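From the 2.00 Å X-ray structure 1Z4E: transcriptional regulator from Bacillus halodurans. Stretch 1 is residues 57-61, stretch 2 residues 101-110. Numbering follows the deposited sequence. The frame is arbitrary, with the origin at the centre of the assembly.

Stretch 1 57-61: LIVAC
Stretch 2, residues 101-110: GIGSQLVCWA

The centre of the contact is Leu106, whose side chain points from the helix toward the strand and packs between Ile58 and Ala60. With chi1 at -167° (t) and chi2 at 55° (p), Leu106 CD1 lies 3.7 Å from Ile58 CG2 and 4.1 Å from Ala60 CB. The same Leu106 CD1 also reaches the strand backbone, lying 4.1 Å from both Val59 C and Ala60 N. Ala60 is the residue of closest register, its CA 6.4 Å from Leu106 CA, and its short methyl suits this close approach of helix and strand.

Around this centre, Ala60 CB meets Ile102 CG2 at 3.9 Å, one helical turn before Leu106; Ile102 is m, t (-64°, 174°). Toward the other end, Ile58, m, m (-51°, -58°), brings CD1 to 3.7 Å from Trp109 CZ3, an oblique approach to the indole, whose chi1 is -168° (t) and chi2 92°. Ile58 has the largest covered area, 75 Å² of the 249 Å² buried in total.

Stretch 1 is an extended strand, phi/psi near -115/135, so alternate residues face the helix: Ile58 and Ala60 point toward it, Val59 and Cys61 away. Residues 102-110 are helical, near -63/-44, with backbone bonds such as Leu106 N to Ile102 O (2.9 Å) and Ala110 N to Leu106 O (3.0 Å). The axes approach to 8.9 Å with their N-to-C directions 140° apart.

No hydrogen bond crosses the interface; apolar packing joins the two stretches. The polar edge belongs to the helix start, where Gly101, the N-cap residue, adopts phi/psi 68/17, a positive phi favourable to glycine. Gly101 O accepts a hydrogen bond from Gln105 N (3.2 Å) and a weak one from Gln105 NE2 (3.4 Å).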

ATOM      1  N   LEU A  57      -1.051 -10.987   9.091  1.00 17.12           N
ATOM      2  CA  LEU A  57      -2.383 -11.476   8.778  1.00 18.71           C
ATOM      3  C   LEU A  57      -3.059 -11.527  10.139  1.00 15.71           C
ATOM      4  O   LEU A  57      -2.552 -12.154  11.078  1.00 17.39           O
ATOM      5  CB  LEU A  57      -2.320 -12.865   8.140  1.00 15.76           C
ATOM      6  CG  LEU A  57      -1.947 -12.838   6.658  1.00 21.81           C
ATOM      7  CD1 LEU A  57      -1.556 -14.233   6.177  1.00 19.33           C
ATOM      8  CD2 LEU A  57      -3.134 -12.289   5.863  1.00 21.16           C
ATOM      9  N   ILE A  58      -4.190 -10.843  10.242  1.00 13.89           N
ATOM     10  CA  ILE A  58      -4.943 -10.762  11.488  1.00 13.34           C
ATOM     11  C   ILE A  58      -6.312 -11.410  11.326  1.00 14.11           C
ATOM     12  O   ILE A  58      -6.989 -11.180  10.324  1.00 16.25           O
ATOM     13  CB  ILE A  58      -5.171  -9.285  11.878  1.00 13.92           C
ATOM     14  CG1 ILE A  58      -3.837  -8.525  11.851  1.00 15.58           C
ATOM     15  CG2 ILE A  58      -5.856  -9.199  13.224  1.00 17.24           C
ATOM     16  CD1 ILE A  58      -2.767  -9.097  12.780  1.00 14.39           C
ATOM     17  N   VAL A  59      -6.717 -12.213  12.310  1.00 14.39           N
ATOM     18  CA  VAL A  59      -8.025 -12.861  12.257  1.00 15.12           C
ATOM     19  C   VAL A  59      -8.874 -12.565  13.493  1.00 15.91           C
ATOM     20  O   VAL A  59      -8.344 -12.351  14.596  1.00 14.66           O
ATOM     21  CB  VAL A  59      -7.910 -14.413  12.118  1.00  9.53           C
ATOM     22  CG1 VAL A  59      -7.326 -14.784  10.751  1.00 10.82           C
ATOM     23  CG2 VAL A  59      -7.056 -14.991  13.252  1.00 10.25           C
ATOM     24  N   ALA A  60     -10.191 -12.522  13.280  1.00 11.67           N
ATOM     25  CA  ALA A  60     -11.175 -12.319  14.339  1.00 12.57           C
ATOM     26  C   ALA A  60     -11.712 -13.732  14.546  1.00 12.98           C
ATOM     27  O   ALA A  60     -12.096 -14.403  13.581  1.00 16.72           O
ATOM     28  CB  ALA A  60     -12.290 -11.394  13.864  1.00 12.86           C
ATOM     29  N   CYS A  61     -11.747 -14.182  15.794  1.00 13.87           N
ATOM     30  CA  CYS A  61     -12.168 -15.542  16.088  1.00 12.80           C
ATOM     31  C   CYS A  61     -13.336 -15.698  17.053  1.00 14.32           C
ATOM     32  O   CYS A  61     -13.497 -14.915  17.988  1.00 13.36           O
ATOM     33  CB  CYS A  61     -10.978 -16.316  16.663  1.00 22.74           C
ATOM     34  SG  CYS A  61      -9.422 -16.053  15.787  1.00 22.07           S
ATOM     35  N   GLY A 101     -20.798  -6.211  13.733  1.00 29.36           N
ATOM     36  CA  GLY A 101     -19.682  -5.393  14.186  1.00 26.56           C
ATOM     37  C   GLY A 101     -18.311  -6.047  14.213  1.00 24.45           C
ATOM     38  O   GLY A 101     -17.389  -5.542  14.861  1.00 20.62           O
ATOM     39  N   ILE A 102     -18.157  -7.165  13.508  1.00 18.04           N
ATOM     40  CA  ILE A 102     -16.871  -7.854  13.474  1.00 17.96           C
ATOM     41  C   ILE A 102     -15.853  -7.052  12.663  1.00 16.56           C
ATOM     42  O   ILE A 102     -14.705  -6.888  13.080  1.00 15.74           O
ATOM     43  CB  ILE A 102     -17.015  -9.260  12.860  1.00 21.99           C
ATOM     44  CG1 ILE A 102     -17.917 -10.118  13.750  1.00 26.45           C
ATOM     45  CG2 ILE A 102     -15.645  -9.905  12.697  1.00 19.61           C
ATOM     46  CD1 ILE A 102     -18.239 -11.471  13.159  1.00 31.88           C
ATOM     47  N   GLY A 103     -16.280  -6.559  11.507  1.00 14.03           N
ATOM     48  CA  GLY A 103     -15.398  -5.770  10.658  1.00 15.13           C
ATOM     49  C   GLY A 103     -14.856  -4.558  11.399  1.00 15.85           C
ATOM     50  O   GLY A 103     -13.657  -4.273  11.359  1.00 15.78           O
ATOM     51  N   SER A 104     -15.742  -3.845  12.089  1.00 15.04           N
ATOM     52  CA  SER A 104     -15.336  -2.665  12.846  1.00 15.73           C
ATOM     53  C   SER A 104     -14.314  -3.008  13.934  1.00 16.45           C
ATOM     54  O   SER A 104     -13.313  -2.314  14.091  1.00 15.71           O
ATOM     55  CB  SER A 104     -16.559  -1.993  13.477  1.00 21.54           C
ATOM     56  OG  SER A 104     -16.162  -0.852  14.221  1.00 24.63           O
ATOM     57  N   GLN A 105     -14.561  -4.069  14.695  1.00 16.29           N
ATOM     58  CA  GLN A 105     -13.620  -4.469  15.738  1.00 17.87           C
ATOM     59  C   GLN A 105     -12.259  -4.829  15.149  1.00 17.38           C
ATOM     60  O   GLN A 105     -11.223  -4.442  15.677  1.00 15.49           O
ATOM     61  CB  GLN A 105     -14.145  -5.680  16.513  1.00 20.23           C
ATOM     62  CG  GLN A 105     -15.292  -5.378  17.444  1.00 23.19           C
ATOM     63  CD  GLN A 105     -15.792  -6.621  18.148  1.00 29.85           C
ATOM     64  OE1 GLN A 105     -15.075  -7.230  18.939  1.00 28.68           O
ATOM     65  NE2 GLN A 105     -17.028  -7.011  17.854  1.00 27.65           N
ATOM     66  N   LEU A 106     -12.269  -5.577  14.053  1.00 17.65           N
ATOM     67  CA  LEU A 106     -11.028  -5.993  13.415  1.00 17.08           C
ATOM     68  C   LEU A 106     -10.207  -4.796  12.923  1.00 13.68           C
ATOM     69  O   LEU A 106      -8.997  -4.729  13.145  1.00 14.98           O
ATOM     70  CB  LEU A 106     -11.350  -6.949  12.256  1.00 16.66           C
ATOM     71  CG  LEU A 106     -10.224  -7.758  11.620  1.00 23.03           C
ATOM     72  CD1 LEU A 106      -9.485  -8.578  12.683  1.00 19.21           C
ATOM     73  CD2 LEU A 106     -10.829  -8.674  10.554  1.00 23.78           C
ATOM     74  N   VAL A 107     -10.860  -3.846  12.262  1.00 13.73           N
ATOM     75  CA  VAL A 107     -10.156  -2.671  11.760  1.00 13.14           C
ATOM     76  C   VAL A 107      -9.687  -1.771  12.910  1.00 13.96           C
ATOM     77  O   VAL A 107      -8.579  -1.238  12.874  1.00 14.03           O
ATOM     78  CB  VAL A 107     -11.048  -1.860  10.795  1.00 15.36           C
ATOM     79  CG1 VAL A 107     -10.347  -0.574  10.379  1.00 14.25           C
ATOM     80  CG2 VAL A 107     -11.374  -2.703   9.581  1.00 18.39           C
ATOM     81  N   CYS A 108     -10.523  -1.599  13.929  1.00 15.55           N
ATOM     82  CA  CYS A 108     -10.129  -0.774  15.069  1.00 14.31           C
ATOM     83  C   CYS A 108      -8.903  -1.383  15.752  1.00 14.38           C
ATOM     84  O   CYS A 108      -8.002  -0.669  16.187  1.00 14.82           O
ATOM     85  CB  CYS A 108     -11.289  -0.654  16.063  1.00 14.36           C
ATOM     86  SG  CYS A 108     -12.614   0.447  15.484  1.00 22.97           S
ATOM     87  N   TRP A 109      -8.868  -2.710  15.829  1.00 11.40           N
ATOM     88  CA  TRP A 109      -7.745  -3.418  16.441  1.00 12.39           C
ATOM     89  C   TRP A 109      -6.482  -3.143  15.625  1.00 14.02           C
ATOM     90  O   TRP A 109      -5.413  -2.841  16.173  1.00 12.17           O
ATOM     91  CB  TRP A 109      -8.029  -4.922  16.453  1.00 16.55           C
ATOM     92  CG  TRP A 109      -7.083  -5.725  17.293  1.00 19.41           C
ATOM     93  CD1 TRP A 109      -7.239  -6.065  18.607  1.00 23.63           C
ATOM     94  CD2 TRP A 109      -5.853  -6.320  16.866  1.00 20.26           C
ATOM     95  NE1 TRP A 109      -6.182  -6.843  19.022  1.00 19.63           N
ATOM     96  CE2 TRP A 109      -5.320  -7.015  17.973  1.00 20.76           C
ATOM     97  CE3 TRP A 109      -5.151  -6.337  15.654  1.00 22.14           C
ATOM     98  CZ2 TRP A 109      -4.113  -7.721  17.904  1.00 22.51           C
ATOM     99  CZ3 TRP A 109      -3.953  -7.040  15.586  1.00 23.62           C
ATOM    100  CH2 TRP A 109      -3.448  -7.723  16.705  1.00 23.64           C
ATOM    101  N   ALA A 110      -6.611  -3.248  14.307  1.00 20.79           N
ATOM    102  CA  ALA A 110      -5.493  -3.008  13.399  1.00 21.77           C
ATOM    103  C   ALA A 110      -4.998  -1.569  13.508  1.00 20.04           C
ATOM    104  O   ALA A 110      -3.795  -1.316  13.443  1.00 19.23           O
ATOM    105  CB  ALA A 110      -5.913  -3.311  11.961  1.00 18.17           C
TER